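Local atomic coordinates of histidine acid phosphatase (Bifidobacterium longum subsp. infantis, PDB entry 6RXD), a protein that probably removes phosphate groups stepwise from inositol hexakisphosphate and other inositol polyphosphates, acting as a histidine acid phytase of the MINPP type. Residues L58-M62 with S295-K299; S241-L245 with E301-A305; A305-N310 with F345-L349. One frame throughout, in Å; residues are numbered along the deposited sequence.

Interaction 1. Residues L58-M62 with S295-K299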
loop_
_atom_site.group_PDB
_atom_site.type_symbol
_atom_site.label_atom_id
_atom_site.label_comp_id
_atom_site.label_asym_id
_atom_site.label_seq_id
_atom_site.Cartn_x
_atom_site.Cartn_y
_atom_site.Cartn_z
ATOM N N LEU A 58 -8.054 16.725 -16.332
ATOM C CA LEU A 58 -7.149 17.795 -16.738
ATOM C C LEU A 58 -6.489 17.495 -18.074
ATOM O O LEU A 58 -6.312 18.396 -18.905
ATOM C CB LEU A 58 -6.087 18.045 -15.658
ATOM C CG LEU A 58 -6.577 18.775 -14.405
ATOM C CD1 LEU A 58 -5.551 18.679 -13.292
ATOM C CD2 LEU A 58 -6.859 20.227 -14.743
ATOM N N LEU A 59 -6.113 16.234 -18.290
ATOM C CA LEU A 59 -5.478 15.886 -19.543
ATOM C C LEU A 59 -6.455 15.950 -20.718
ATOM O O LEU A 59 -6.060 16.274 -21.832
ATOM C CB LEU A 59 -4.769 14.535 -19.455
ATOM C CG LEU A 59 -3.465 14.543 -18.644
ATOM C CD1 LEU A 59 -2.971 13.127 -18.499
ATOM C CD2 LEU A 59 -2.389 15.405 -19.323
ATOM N N MET A 60 -7.732 15.656 -20.473
ATOM C CA MET A 60 -8.743 15.885 -21.516
ATOM C C MET A 60 -8.962 17.369 -21.806
ATOM O O MET A 60 -9.161 17.746 -22.953
ATOM C CB MET A 60 -10.083 15.215 -21.181
ATOM C CG MET A 60 -11.068 15.200 -22.362
ATOM S SD MET A 60 -10.475 14.141 -23.707
ATOM C CE MET A 60 -11.239 12.577 -23.299
ATOM N N ARG A 61 -8.921 18.225 -20.786
ATOM C CA ARG A 61 -9.016 19.662 -21.052
ATOM C C ARG A 61 -7.826 20.116 -21.902
ATOM O O ARG A 61 -7.980 20.921 -22.825
ATOM C CB ARG A 61 -9.069 20.467 -19.739
ATOM C CG ARG A 61 -10.193 20.054 -18.780
ATOM C CD ARG A 61 -11.595 20.391 -19.325
ATOM N NE ARG A 61 -12.113 19.358 -20.233
ATOM C CZ ARG A 61 -12.639 18.202 -19.833
ATOM N NH1 ARG A 61 -12.722 17.903 -18.539
ATOM N NH2 ARG A 61 -13.086 17.330 -20.733
ATOM N N MET A 62 -6.646 19.573 -21.618
ATOM C CA MET A 62 -5.452 19.897 -22.396
ATOM C C MET A 62 -5.623 19.403 -23.833
ATOM O O MET A 62 -5.268 20.103 -24.798
ATOM C CB MET A 62 -4.220 19.254 -21.741
ATOM C CG MET A 62 -2.902 19.529 -22.443
ATOM S SD MET A 62 -1.553 18.789 -21.492
ATOM C CE MET A 62 -0.143 19.385 -22.418
ATOM N N SER A 295 -9.682 23.685 -8.338
ATOM C CA SER A 295 -8.376 24.310 -8.161
ATOM C C SER A 295 -7.252 23.459 -8.729
ATOM O O SER A 295 -6.143 23.942 -8.930
ATOM C CB SER A 295 -8.103 24.584 -6.683
ATOM O OG SER A 295 -8.864 25.682 -6.234
ATOM N N LYS A 296 -7.538 22.178 -8.960
ATOM C CA LYS A 296 -6.546 21.278 -9.550
ATOM C C LYS A 296 -6.196 21.796 -10.951
ATOM O O LYS A 296 -7.082 22.234 -11.701
ATOM C CB LYS A 296 -7.094 19.857 -9.646
ATOM C CG LYS A 296 -7.383 19.175 -8.300
ATOM C CD LYS A 296 -6.146 19.064 -7.419
ATOM C CE LYS A 296 -6.498 18.424 -6.064
ATOM N NZ LYS A 296 -5.338 18.372 -5.138
ATOM N N LYS A 297 -4.915 21.737 -11.313
ATOM C CA LYS A 297 -4.457 22.413 -12.524
ATOM C C LYS A 297 -3.220 21.808 -13.186
ATOM O O LYS A 297 -2.455 21.070 -12.558
ATOM C CB LYS A 297 -4.182 23.886 -12.212
ATOM C CG LYS A 297 -3.110 24.118 -11.155
ATOM C CD LYS A 297 -3.201 25.570 -10.677
ATOM C CE LYS A 297 -2.693 25.758 -9.265
ATOM N NZ LYS A 297 -3.010 27.150 -8.807
ATOM N N ILE A 298 -3.057 22.118 -14.471
ATOM C CA ILE A 298 -1.829 21.835 -15.207
ATOM C C ILE A 298 -1.262 23.193 -15.628
ATOM O O ILE A 298 -1.922 23.944 -16.360
ATOM C CB ILE A 298 -2.095 20.963 -16.468
ATOM C CG1 ILE A 298 -2.402 19.512 -16.078
ATOM C CG2 ILE A 298 -0.905 20.999 -17.424
ATOM C CD1 ILE A 298 -2.847 18.621 -17.280
ATOM N N LYS A 299 -0.063 23.538 -15.162
ATOM C CA LYS A 299 0.515 24.821 -15.559
ATOM C C LYS A 299 1.934 24.694 -16.087
ATOM O O LYS A 299 2.588 25.688 -16.391
ATOM C CB LYS A 299 0.446 25.855 -14.426
ATOM C CG LYS A 299 1.395 25.604 -13.277
ATOM C CD LYS A 299 0.675 24.940 -12.121
ATOM C CE LYS A 299 1.620 24.646 -10.966
ATOM N NZ LYS A 299 1.393 25.550 -9.807
#
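Leu58 lays its isobutyl group against the backbone of Lys296 and Lys297 and the side chain of Ile298. The arrangement is plain helix-on-strand packing: helix 55-69 of the histidine phosphatase fold rests on strand 297-298, which forms a small antiparallel sheet with strand 264-265. No hydrogen bond crosses between the segments; the strand makes backbone bonds to its partner, Ile298 pairing with Trp264 and Lys296 with Asn266. The two methyls of Leu58 divide the work. CD1 sits 3.7 Å from Lys297 N, while CD2 lies 3.7 Å from Lys296 O, so the forked end spans the peptide between these residues. With an alanine here, both methyls would be gone, and the 296-297 peptide would probably lose its apolar cover, opening a gap beside the strand. Lys297 turns its own side chain away from the helix. Ile298 does the reverse: with CG1 opposite the carbonyl carbon (chi1 -73°) and the chain extended beyond it, CD1 is carried onto the helix, 3.7 Å from Leu58 CB. There the methyl also meets Leu59, the two side chains crossing at about a right angle. Asp307 of helix 301-317 touches both Leu58 and Ile298 as a further neighbour. Met62 adds a looser contact, its fully extended chain bringing SD to 4.4 Å from Ile298 CD1.

Interaction 2. Residues S241-L245 with E301-A305. With ZN (zinc ion), chain C.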
loop_
_atom_site.group_PDB
_atom_site.type_symbol
_atom_site.label_atom_id
_atom_site.label_comp_id
_atom_site.label_asym_id
_atom_site.label_seq_id
_atom_site.Cartn_x
_atom_site.Cartn_y
_atom_site.Cartn_z
ATOM N N SER A 241 9.979 15.156 -18.450
ATOM C CA SER A 241 8.613 15.617 -18.654
ATOM C C SER A 241 8.423 16.090 -20.089
ATOM O O SER A 241 7.435 15.760 -20.738
ATOM C CB SER A 241 8.277 16.758 -17.687
ATOM O OG SER A 241 8.273 16.306 -16.339
ATOM N N HIS A 242 9.366 16.888 -20.575
ATOM C CA HIS A 242 9.301 17.358 -21.940
ATOM C C HIS A 242 9.393 16.192 -22.920
ATOM O O HIS A 242 8.643 16.126 -23.898
ATOM C CB HIS A 242 10.417 18.347 -22.223
ATOM C CG HIS A 242 10.408 18.823 -23.632
ATOM N ND1 HIS A 242 9.519 19.779 -24.077
ATOM C CD2 HIS A 242 11.115 18.434 -24.717
ATOM C CE1 HIS A 242 9.703 19.985 -25.364
ATOM N NE2 HIS A 242 10.665 19.178 -25.775
ATOM N N ASP A 243 10.324 15.279 -22.659
ATOM C CA ASP A 243 10.531 14.100 -23.498
ATOM C C ASP A 243 9.230 13.316 -23.672
ATOM O O ASP A 243 8.820 12.965 -24.791
ATOM C CB ASP A 243 11.599 13.218 -22.847
ATOM C CG ASP A 243 12.157 12.173 -23.788
ATOM O OD1 ASP A 243 12.919 12.541 -24.702
ATOM O OD2 ASP A 243 11.855 10.979 -23.592
ATOM N N LEU A 244 8.583 13.044 -22.550
ATOM C CA LEU A 244 7.366 12.253 -22.550
ATOM C C LEU A 244 6.294 12.914 -23.392
ATOM O O LEU A 244 5.668 12.280 -24.239
ATOM C CB LEU A 244 6.854 12.097 -21.122
ATOM C CG LEU A 244 5.632 11.204 -20.996
ATOM C CD1 LEU A 244 6.054 9.744 -21.217
ATOM C CD2 LEU A 244 4.951 11.396 -19.649
ATOM N N LEU A 245 6.081 14.200 -23.156
ATOM C CA LEU A 245 4.977 14.906 -23.801
ATOM C C LEU A 245 5.225 15.135 -25.283
ATOM O O LEU A 245 4.278 15.291 -26.052
ATOM C CB LEU A 245 4.707 16.248 -23.110
ATOM C CG LEU A 245 4.250 16.151 -21.653
ATOM C CD1 LEU A 245 4.242 17.531 -21.016
ATOM C CD2 LEU A 245 2.867 15.528 -21.558
ATOM N N GLU A 301 4.894 21.626 -18.112
ATOM C CA GLU A 301 5.142 20.280 -18.629
ATOM C C GLU A 301 5.260 19.243 -17.519
ATOM O O GLU A 301 4.762 18.131 -17.662
ATOM C CB GLU A 301 6.403 20.224 -19.500
ATOM C CG GLU A 301 6.277 20.945 -20.831
ATOM C CD GLU A 301 7.587 20.970 -21.588
ATOM O OE1 GLU A 301 8.655 20.932 -20.940
ATOM O OE2 GLU A 301 7.565 21.018 -22.833
ATOM N N TYR A 302 5.938 19.595 -16.428
ATOM C CA TYR A 302 5.995 18.710 -15.273
ATOM C C TYR A 302 4.601 18.252 -14.843
ATOM O O TYR A 302 4.383 17.064 -14.646
ATOM C CB TYR A 302 6.737 19.361 -14.093
ATOM C CG TYR A 302 6.700 18.554 -12.805
ATOM C CD1 TYR A 302 7.752 17.719 -12.461
ATOM C CD2 TYR A 302 5.610 18.622 -11.943
ATOM C CE1 TYR A 302 7.719 16.969 -11.289
ATOM C CE2 TYR A 302 5.565 17.880 -10.774
ATOM C CZ TYR A 302 6.625 17.060 -10.453
ATOM O OH TYR A 302 6.584 16.322 -9.291
ATOM N N ASP A 303 3.666 19.189 -14.690
ATOM C CA ASP A 303 2.312 18.833 -14.277
ATOM C C ASP A 303 1.644 17.873 -15.243
ATOM O O ASP A 303 1.026 16.891 -14.816
ATOM C CB ASP A 303 1.429 20.083 -14.190
ATOM C CG ASP A 303 1.795 20.985 -13.038
ATOM O OD1 ASP A 303 2.540 20.562 -12.123
ATOM O OD2 ASP A 303 1.304 22.128 -13.051
ATOM N N ALA A 304 1.722 18.171 -16.536
ATOM C CA ALA A 304 1.065 17.323 -17.529
ATOM C C ALA A 304 1.690 15.934 -17.584
ATOM O O ALA A 304 0.971 14.929 -17.640
ATOM C CB ALA A 304 1.081 17.979 -18.912
ATOM N N ALA A 305 3.020 15.867 -17.544
ATOM C CA ALA A 305 3.708 14.580 -17.624
ATOM C C ALA A 305 3.439 13.732 -16.384
ATOM O O ALA A 305 3.223 12.518 -16.487
ATOM C CB ALA A 305 5.221 14.776 -17.834
HETATM ZN ZN ZN C . 11.414 18.456 -27.691
#
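A zinc site near the C-terminal end of helix 235-245 borders this contact, where His242 binds the metal through one ring nitrogen and hydrogen-bonds Glu301 through the other. NE2 of His242 lies 2.2 Å from the zinc ion, which Glu251 also ligates. On the far side of the ring, His242 ND1 donates a nearly straight hydrogen bond to Glu301 OE2, at 2.6 Å and 169°. The acceptor lies practically in the imidazole plane and is met on the syn side of the carboxylate, though from out of the carboxylate plane, which is itself turned 44° from the ring. Glu301 gets there with an extended chain that runs alongside the histidine. This second-shell carboxylate is likely to fix the ring's rotation and keep the hydrogen on ND1, which suits NE2 to the metal; its negative charge would probably make the imidazole a stronger zinc donor. Glu301 and His242 have also been seen to share a zinc ion that is not bound to this chain here.

Beneath the polar pair, two helices pack across each other, 235-245 against 301-317, their short segments 8.7 Å apart at closest and inclined at 57°. Small residues allow the approach: Ser241 CB and Ala305 CB are 3.6 Å apart. The hydroxyl of Ser241 is bonded back to Val237 O in its own helix, and passes Tyr302 CA as a packing neighbour. Leu245 reaches over the first turn of helix 301-317, its CD1 3.4 Å from Glu301 O and also against Ala304 CB. Leu244 also reaches Ala305, its CD2 3.8 Å from the alanine CB.

Interaction 3. Residues A305-N310 with F345-L349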
loop_
_atom_site.group_PDB
_atom_site.type_symbol
_atom_site.label_atom_id
_atom_site.label_comp_id
_atom_site.label_asym_id
_atom_site.label_seq_id
_atom_site.Cartn_x
_atom_site.Cartn_y
_atom_site.Cartn_z
ATOM N N ALA A 305 3.020 15.867 -17.544
ATOM C CA ALA A 305 3.708 14.580 -17.624
ATOM C C ALA A 305 3.439 13.732 -16.384
ATOM O O ALA A 305 3.223 12.518 -16.487
ATOM C CB ALA A 305 5.221 14.776 -17.834
ATOM N N MET A 306 3.464 14.356 -15.206
ATOM C CA MET A 306 3.191 13.606 -13.990
ATOM C C MET A 306 1.739 13.147 -13.957
ATOM O O MET A 306 1.450 12.070 -13.444
ATOM C CB MET A 306 3.544 14.420 -12.732
ATOM C CG MET A 306 5.053 14.596 -12.495
ATOM S SD MET A 306 5.974 13.048 -12.265
ATOM C CE MET A 306 4.930 12.239 -11.059
ATOM N N ASP A 307 0.827 13.937 -14.514
ATOM C CA ASP A 307 -0.560 13.484 -14.626
ATOM C C ASP A 307 -0.666 12.279 -15.561
ATOM O O ASP A 307 -1.387 11.319 -15.257
ATOM C CB ASP A 307 -1.486 14.614 -15.092
ATOM C CG ASP A 307 -1.661 15.686 -14.043
ATOM O OD1 ASP A 307 -1.108 15.527 -12.940
ATOM O OD2 ASP A 307 -2.353 16.686 -14.321
ATOM N N LEU A 308 0.071 12.315 -16.667
ATOM C CA LEU A 308 0.063 11.209 -17.625
ATOM C C LEU A 308 0.682 9.965 -16.985
ATOM O O LEU A 308 0.178 8.851 -17.160
ATOM C CB LEU A 308 0.817 11.582 -18.917
ATOM C CG LEU A 308 0.753 10.562 -20.063
ATOM C CD1 LEU A 308 -0.705 10.280 -20.390
ATOM C CD2 LEU A 308 1.470 11.116 -21.284
ATOM N N TYR A 309 1.766 10.158 -16.237
ATOM C CA TYR A 309 2.372 9.052 -15.504
ATOM C C TYR A 309 1.391 8.475 -14.488
ATOM O O TYR A 309 1.303 7.258 -14.327
ATOM C CB TYR A 309 3.666 9.494 -14.816
ATOM C CG TYR A 309 4.258 8.420 -13.929
ATOM C CD1 TYR A 309 4.889 7.309 -14.477
ATOM C CD2 TYR A 309 4.186 8.517 -12.551
ATOM C CE1 TYR A 309 5.427 6.317 -13.651
ATOM C CE2 TYR A 309 4.718 7.543 -11.738
ATOM C CZ TYR A 309 5.333 6.450 -12.292
ATOM O OH TYR A 309 5.851 5.487 -11.458
ATOM N N ASN A 310 0.639 9.333 -13.800
ATOM C CA ASN A 310 -0.352 8.823 -12.850
ATOM C C ASN A 310 -1.432 7.979 -13.529
ATOM O O ASN A 310 -1.949 7.024 -12.938
ATOM C CB ASN A 310 -0.980 9.956 -12.026
ATOM C CG ASN A 310 -0.183 10.252 -10.759
ATOM O OD1 ASN A 310 -0.303 9.538 -9.761
ATOM N ND2 ASN A 310 0.646 11.278 -10.804
ATOM N N PHE A 345 9.901 9.515 -13.037
ATOM C CA PHE A 345 8.645 9.892 -12.386
ATOM C C PHE A 345 8.379 9.028 -11.160
ATOM O O PHE A 345 7.878 9.513 -10.141
ATOM C CB PHE A 345 7.480 9.781 -13.376
ATOM C CG PHE A 345 7.690 10.573 -14.640
ATOM C CD1 PHE A 345 8.307 11.812 -14.597
ATOM C CD2 PHE A 345 7.309 10.058 -15.874
ATOM C CE1 PHE A 345 8.515 12.545 -15.760
ATOM C CE2 PHE A 345 7.526 10.784 -17.047
ATOM C CZ PHE A 345 8.130 12.032 -16.982
ATOM N N ALA A 346 8.718 7.746 -11.265
ATOM C CA ALA A 346 8.626 6.844 -10.123
ATOM C C ALA A 346 9.511 7.310 -8.981
ATOM O O ALA A 346 9.128 7.213 -7.820
ATOM C CB ALA A 346 8.999 5.414 -10.528
ATOM N N TRP A 347 10.706 7.791 -9.300
ATOM C CA TRP A 347 11.576 8.298 -8.240
ATOM C C TRP A 347 10.956 9.513 -7.589
ATOM O O TRP A 347 10.972 9.634 -6.370
ATOM C CB TRP A 347 12.956 8.651 -8.781
ATOM C CG TRP A 347 13.758 9.466 -7.826
ATOM C CD1 TRP A 347 14.308 9.049 -6.636
ATOM C CD2 TRP A 347 14.135 10.837 -7.982
ATOM N NE1 TRP A 347 14.985 10.093 -6.041
ATOM C CE2 TRP A 347 14.895 11.199 -6.849
ATOM C CE3 TRP A 347 13.884 11.804 -8.959
ATOM C CZ2 TRP A 347 15.425 12.483 -6.679
ATOM C CZ3 TRP A 347 14.406 13.086 -8.785
ATOM C CH2 TRP A 347 15.167 13.410 -7.656
ATOM N N ALA A 348 10.421 10.422 -8.399
ATOM C CA ALA A 348 9.775 11.613 -7.856
ATOM C C ALA A 348 8.647 11.229 -6.879
ATOM O O ALA A 348 8.529 11.819 -5.802
ATOM C CB ALA A 348 9.246 12.493 -8.986
ATOM N N LEU A 349 7.831 10.240 -7.236
ATOM C CA LEU A 349 6.760 9.805 -6.331
ATOM C C LEU A 349 7.303 9.073 -5.101
ATOM O O LEU A 349 6.858 9.317 -3.964
ATOM C CB LEU A 349 5.743 8.920 -7.048
ATOM C CG LEU A 349 4.890 9.628 -8.101
ATOM C CD1 LEU A 349 3.729 8.725 -8.530
ATOM C CD2 LEU A 349 4.375 10.944 -7.548
#
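Phe345, Tyr309 and Met306 carry this crossing of two helices, whose short segments stand at 91° with axes 10.9 Å apart at closest. Tyr309 offers a ring face to the root of Phe345: Phe345 CB stands 3.6 Å from the centroid of the Tyr309 ring, 13° off its normal, a CH-pi contact over the centre. The rings meet obliquely, while the two side chains slide past each other in opposite directions. Tyr309 CG is set anti to the backbone N (chi1 174°), which sends the ring across the turn holding Phe345 and Ala346, and its hydroxyl goes on to bond Tyr9 O. Leu349 closes the ring's edge with CD1, 3.6 Å from Tyr309 CE2. Met306 folds at chi2 and chi3; its sulfur makes an oblique Met-aromatic contact with Phe345, SD lying 3.5 Å from CD1 of that ring, and its methyl meets Leu349 CD2 tip to tip. The ring of Phe345 extends past Ala305 to Ser241 and Leu244, so that helix 339-357 touches both 301-317 and 235-245, while Asp307 faces helix 55-69.

How the interactions relate
Helix 301-317 runs through the whole set: interactions 2 and 3 both use it and share Ala305, while interaction 1 borders it through strand 297-298, which leads into it, and through Met62 and Leu59, which touch Ala304. All three are largely buried, yet their chemistry differs. Interaction 1, helix on strand, is apolar where it is buried and fringed by lysines at the surface. Interaction 2 combines helix packing with a metal-linked hydrogen bond between a buried glutamate and a partly exposed histidine. Interaction 3, nearer the chain's centre, relies on aromatic and sulfur contacts. Leu244 and Phe345, meeting at 3.7 Å between Leu244 CD2 and Phe345 CE2, join 241-245 to 345-349.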